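Local coordinates for protein glucosamine-6-phosphate deaminase (Thermotoga maritima, PDB 1J5X) that belongs to the SIS-domain family and folds into two halves, each built round a parallel beta sheet flanked by helices, at residues S63-L68 against V226-A231; S221-V226 against K306-R311. All coordinates share one frame; numbering follows the deposited sequence.

Contact 1 (S63-L68 against V226-A231); sequences SYNLAL and VSLESA
Helix 62-78 of the SIS domain, which follows strand 54-59 of the five-stranded parallel sheet, packs here against helix 222-238, which follows strand 214-218 of the four-stranded one, with N65 meeting L228 and E229 across the gap. The two segments run almost antiparallel, at 167°, with axes 8.8 Å apart at closest approach. N65 and E229 stand opposite each other, their CA atoms 5.6 Å apart. With CG of N65 anti to its own carbonyl carbon, the amide is set against the facing helix and uses its two ends differently. N65 ND2 donates to E229 OE1 over 3.2 Å in a nearly straight bond, 168° at the hydrogen. The carboxylate oxygen lies close to the plane of the amide and is met nearly along its C-O axis, although the amide and carboxylate planes are themselves turned 64° apart. The E229 chain is bent at chi2, which swings CD out of an extended course, and OE1 faces N65 ND2. The other end of the amide, N65 OD1, is tight against L228, 3.5 Å from CB and only 3.1 Å from CD1, a length that is doubtful because L228 chi1 is far from a staggered position; the two side chains cross at about a right angle. L228 CD1 also touches L68 CD2 at 4.0 Å and approaches the edge of the Y64 ring near its plane, at CE2. Beyond the two segments, E229 OE2 forms a salt bridge with K233, one turn along the same helix, and OE1 has a weak hydrogen bond with S62. Each oxygen of the buried carboxylate therefore has a polar partner, which fixes the rotation of the group.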
# COMPACT_ATOMS: atom_id res chain seq x y z
N SER A 63 6.38 -2.55 3.11
CA SER A 63 7.20 -2.19 1.95
C SER A 63 7.13 -3.27 0.85
O SER A 63 7.39 -3.03 -0.33
CB SER A 63 8.65 -1.94 2.36
OG SER A 63 8.83 -0.59 2.83
N TYR A 64 6.80 -4.49 1.25
CA TYR A 64 6.61 -5.51 0.23
C TYR A 64 5.27 -5.21 -0.39
O TYR A 64 5.07 -5.37 -1.60
CB TYR A 64 6.59 -6.94 0.82
CG TYR A 64 6.00 -7.97 -0.13
CD1 TYR A 64 6.71 -8.40 -1.26
CD2 TYR A 64 4.66 -8.40 0.06
CE1 TYR A 64 6.13 -9.23 -2.24
CE2 TYR A 64 4.04 -9.26 -0.94
CZ TYR A 64 4.79 -9.63 -2.08
OH TYR A 64 4.18 -10.32 -3.13
N ASN A 65 4.29 -4.84 0.44
CA ASN A 65 2.98 -4.52 -0.17
C ASN A 65 3.07 -3.35 -1.13
O ASN A 65 2.34 -3.31 -2.15
CB ASN A 65 1.93 -4.22 0.92
CG ASN A 65 1.67 -5.44 1.80
OD1 ASN A 65 1.70 -6.58 1.34
ND2 ASN A 65 1.40 -5.20 3.07
N LEU A 66 3.95 -2.40 -0.82
CA LEU A 66 4.17 -1.23 -1.63
C LEU A 66 4.82 -1.70 -2.96
O LEU A 66 4.37 -1.33 -4.07
CB LEU A 66 5.10 -0.29 -0.87
CG LEU A 66 5.52 1.01 -1.54
CD1 LEU A 66 4.32 1.76 -1.99
CD2 LEU A 66 6.39 1.87 -0.52
N ALA A 67 5.82 -2.57 -2.84
CA ALA A 67 6.56 -3.14 -4.00
C ALA A 67 5.58 -3.89 -4.92
O ALA A 67 5.63 -3.77 -6.13
CB ALA A 67 7.65 -4.15 -3.51
N LEU A 68 4.68 -4.66 -4.32
CA LEU A 68 3.70 -5.39 -5.11
C LEU A 68 2.80 -4.41 -5.87
O LEU A 68 2.61 -4.54 -7.10
CB LEU A 68 2.84 -6.27 -4.21
CG LEU A 68 1.74 -7.03 -4.92
CD1 LEU A 68 2.34 -8.05 -5.93
CD2 LEU A 68 0.93 -7.81 -3.86
N VAL A 226 -3.28 -2.82 -2.60
CA VAL A 226 -3.85 -1.86 -1.64
C VAL A 226 -4.56 -2.66 -0.55
O VAL A 226 -4.52 -2.27 0.63
CB VAL A 226 -4.91 -0.95 -2.33
CG1 VAL A 226 -5.74 -0.19 -1.30
CG2 VAL A 226 -4.19 0.06 -3.27
N SER A 227 -5.22 -3.75 -0.96
CA SER A 227 -5.96 -4.62 -0.02
C SER A 227 -5.02 -5.34 0.95
O SER A 227 -5.28 -5.41 2.16
CB SER A 227 -6.85 -5.58 -0.82
OG SER A 227 -7.93 -4.82 -1.44
N LEU A 228 -3.87 -5.81 0.44
CA LEU A 228 -2.93 -6.48 1.34
C LEU A 228 -2.42 -5.52 2.38
O LEU A 228 -2.32 -5.87 3.59
CB LEU A 228 -1.70 -7.01 0.60
CG LEU A 228 -1.60 -8.49 0.32
CD1 LEU A 228 -0.12 -8.68 -0.13
CD2 LEU A 228 -1.95 -9.44 1.54
N GLU A 229 -2.08 -4.30 1.94
CA GLU A 229 -1.60 -3.27 2.83
C GLU A 229 -2.76 -2.91 3.82
O GLU A 229 -2.51 -2.77 5.04
CB GLU A 229 -1.16 -2.01 2.04
CG GLU A 229 -0.76 -0.78 2.90
CD GLU A 229 0.44 -1.00 3.85
OE1 GLU A 229 0.98 -2.13 3.88
OE2 GLU A 229 0.81 -0.04 4.54
N SER A 230 -4.00 -2.86 3.32
CA SER A 230 -5.12 -2.52 4.23
C SER A 230 -5.22 -3.55 5.39
O SER A 230 -5.36 -3.20 6.59
CB SER A 230 -6.40 -2.51 3.45
OG SER A 230 -6.40 -1.37 2.58
N ALA A 231 -5.15 -4.82 5.04
CA ALA A 231 -5.23 -5.84 6.08
C ALA A 231 -4.12 -5.70 7.08
O ALA A 231 -4.34 -5.81 8.30
CB ALA A 231 -5.24 -7.26 5.43

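Contact 2 (S221-V226 against K306-R311); sequences SEFFGV and KSAFLR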
# COMPACT_ATOMS: atom_id res chain seq x y z
N SER A 221 -5.61 -6.54 -8.94
CA SER A 221 -4.35 -6.00 -9.43
C SER A 221 -3.77 -4.98 -8.47
O SER A 221 -3.51 -5.35 -7.33
CB SER A 221 -4.60 -5.36 -10.81
OG SER A 221 -5.22 -6.32 -11.65
N GLU A 222 -3.50 -3.74 -8.91
CA GLU A 222 -2.98 -2.75 -7.97
C GLU A 222 -3.86 -2.65 -6.70
O GLU A 222 -3.31 -2.42 -5.59
CB GLU A 222 -2.93 -1.34 -8.55
CG GLU A 222 -1.84 -1.12 -9.56
CD GLU A 222 -2.31 -1.55 -11.02
OE1 GLU A 222 -3.11 -2.49 -11.16
OE2 GLU A 222 -1.81 -0.98 -12.01
N PHE A 223 -5.18 -2.81 -6.86
CA PHE A 223 -6.08 -2.71 -5.68
C PHE A 223 -6.00 -3.91 -4.75
O PHE A 223 -6.50 -3.85 -3.62
CB PHE A 223 -7.51 -2.46 -6.13
CG PHE A 223 -7.69 -1.10 -6.79
CD1 PHE A 223 -6.60 -0.18 -6.88
CD2 PHE A 223 -8.93 -0.78 -7.33
CE1 PHE A 223 -6.74 1.07 -7.49
CE2 PHE A 223 -9.11 0.46 -7.97
CZ PHE A 223 -8.01 1.40 -8.05
N PHE A 224 -5.44 -5.02 -5.24
CA PHE A 224 -5.17 -6.19 -4.38
C PHE A 224 -3.98 -5.78 -3.49
O PHE A 224 -3.98 -6.05 -2.30
CB PHE A 224 -4.74 -7.42 -5.18
CG PHE A 224 -4.30 -8.55 -4.31
CD1 PHE A 224 -5.17 -9.11 -3.39
CD2 PHE A 224 -2.97 -8.97 -4.34
CE1 PHE A 224 -4.75 -10.07 -2.48
CE2 PHE A 224 -2.52 -9.96 -3.42
CZ PHE A 224 -3.41 -10.49 -2.49
N GLY A 225 -2.95 -5.16 -4.09
CA GLY A 225 -1.82 -4.69 -3.28
C GLY A 225 -2.33 -3.71 -2.20
O GLY A 225 -1.91 -3.73 -1.03
N VAL A 226 -3.28 -2.82 -2.60
CA VAL A 226 -3.85 -1.86 -1.64
C VAL A 226 -4.56 -2.66 -0.55
O VAL A 226 -4.52 -2.27 0.63
CB VAL A 226 -4.91 -0.95 -2.33
CG1 VAL A 226 -5.74 -0.19 -1.30
CG2 VAL A 226 -4.19 0.06 -3.27
N LYS A 306 -4.80 4.95 -10.99
CA LYS A 306 -4.03 6.04 -10.37
C LYS A 306 -4.48 6.35 -8.94
O LYS A 306 -3.72 6.91 -8.16
CB LYS A 306 -4.14 7.34 -11.21
CG LYS A 306 -3.26 7.36 -12.49
CD LYS A 306 -3.34 8.78 -13.14
CE LYS A 306 -2.81 8.76 -14.61
NZ LYS A 306 -3.47 7.75 -15.47
N SER A 307 -5.73 6.02 -8.58
CA SER A 307 -6.19 6.33 -7.22
C SER A 307 -5.54 5.39 -6.16
O SER A 307 -5.82 5.53 -4.98
CB SER A 307 -7.73 6.16 -7.13
OG SER A 307 -8.07 4.81 -7.44
N ALA A 308 -4.74 4.43 -6.60
CA ALA A 308 -4.13 3.47 -5.67
C ALA A 308 -3.41 4.15 -4.52
O ALA A 308 -3.51 3.64 -3.39
CB ALA A 308 -3.16 2.51 -6.40
N PHE A 309 -2.76 5.30 -4.77
CA PHE A 309 -2.02 5.95 -3.70
C PHE A 309 -2.89 6.56 -2.56
O PHE A 309 -2.37 6.94 -1.49
CB PHE A 309 -1.06 6.97 -4.27
CG PHE A 309 -1.73 8.25 -4.73
CD1 PHE A 309 -2.24 8.34 -6.03
CD2 PHE A 309 -1.88 9.34 -3.84
CE1 PHE A 309 -2.90 9.52 -6.43
CE2 PHE A 309 -2.52 10.50 -4.23
CZ PHE A 309 -3.04 10.61 -5.53
N LEU A 310 -4.19 6.66 -2.78
CA LEU A 310 -5.08 7.13 -1.73
C LEU A 310 -5.88 5.97 -1.12
O LEU A 310 -6.49 6.13 -0.06
CB LEU A 310 -6.13 8.06 -2.31
CG LEU A 310 -5.72 9.42 -2.90
CD1 LEU A 310 -6.97 10.08 -3.55
CD2 LEU A 310 -5.21 10.31 -1.74
N ARG A 311 -5.94 4.82 -1.79
CA ARG A 311 -6.88 3.82 -1.33
C ARG A 311 -6.62 3.00 -0.08
O ARG A 311 -7.47 2.18 0.27
CB ARG A 311 -7.31 2.89 -2.48
CG ARG A 311 -8.32 3.61 -3.49
CD ARG A 311 -8.41 2.80 -4.79
NE ARG A 311 -9.49 3.26 -5.69
CZ ARG A 311 -10.71 2.72 -5.72
NH1 ARG A 311 -11.02 1.71 -4.89
NH2 ARG A 311 -11.63 3.19 -6.61
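The F223 ring and the R311 guanidinium lie flat on each other, centres 4.2 Å apart and planes inclined by 18°. R311 CD sits over the same ring face, offset toward the rim and 3.8 Å from the centroid, a CH-pi contact, while F223 CE2 lies over the centre of the guanidinium. R311 NE comes within 3.3 Å of F223 CZ. The R311 chain is extended from CG to NE, which carries NE out to the ring. At the edge of the guanidinium, in its plane, is S307 CB, and NE donates to S307 OG over 2.7 Å, bent to 147° at the hydrogen. The one hydroxyl hydrogen of S307 can serve the carbonyl oxygens of S302 and D304, both within bonding distance, only by sharing or alternating, while NH1 bonds Q267 and V293 and NH2 bonds S302. The guanidinium is thus fixed in rotation by bonds around its rim, with one face given to the aromatic ring, which itself meets W305 edge-to-face. Beside this stack A308 CB touches both F223 CE1, 4.0 Å away, and V226 CG2. The two methyls of V226 diverge: CG1, anti to the backbone N, presses on the backbone oxygen of R311 at 3.3 Å and on R311 CB, whereas CG2 reaches the A308 carbonyl oxygen. All six touching residues are buried. An arginine held by polar bonds at its edge and stacked on a phenylalanine is a cation-pi arrangement, and here it joins the first turn of helix 222-238 to the segment leading into helix 313-326 at the junction of the two halves, the guanidinium held on the side of the four-stranded sheet by Q267 and V293 and A308 packed on helix 162-179.

Overall arrangement
From the N terminus, after two helices and strand 54-59, the chain forms helix 62-78 and completes the five-stranded sheet before reaching helix 222-238, where contact 1 closes a loop with 157 residues between its segments. Contact 2 starts on the first turn of that same helix and closes 79 residues later at 306-311, after strand 289-293. The segments alternate along the chain, so the two loops cross, and V226 belongs to both. Their centres are 9 Å apart, and L68 of contact 1 also packs on F224 and G225. Helix 222-238 thus faces the SIS domain's helix 62-78 in one contact and the run-in to helix 313-326 in the other.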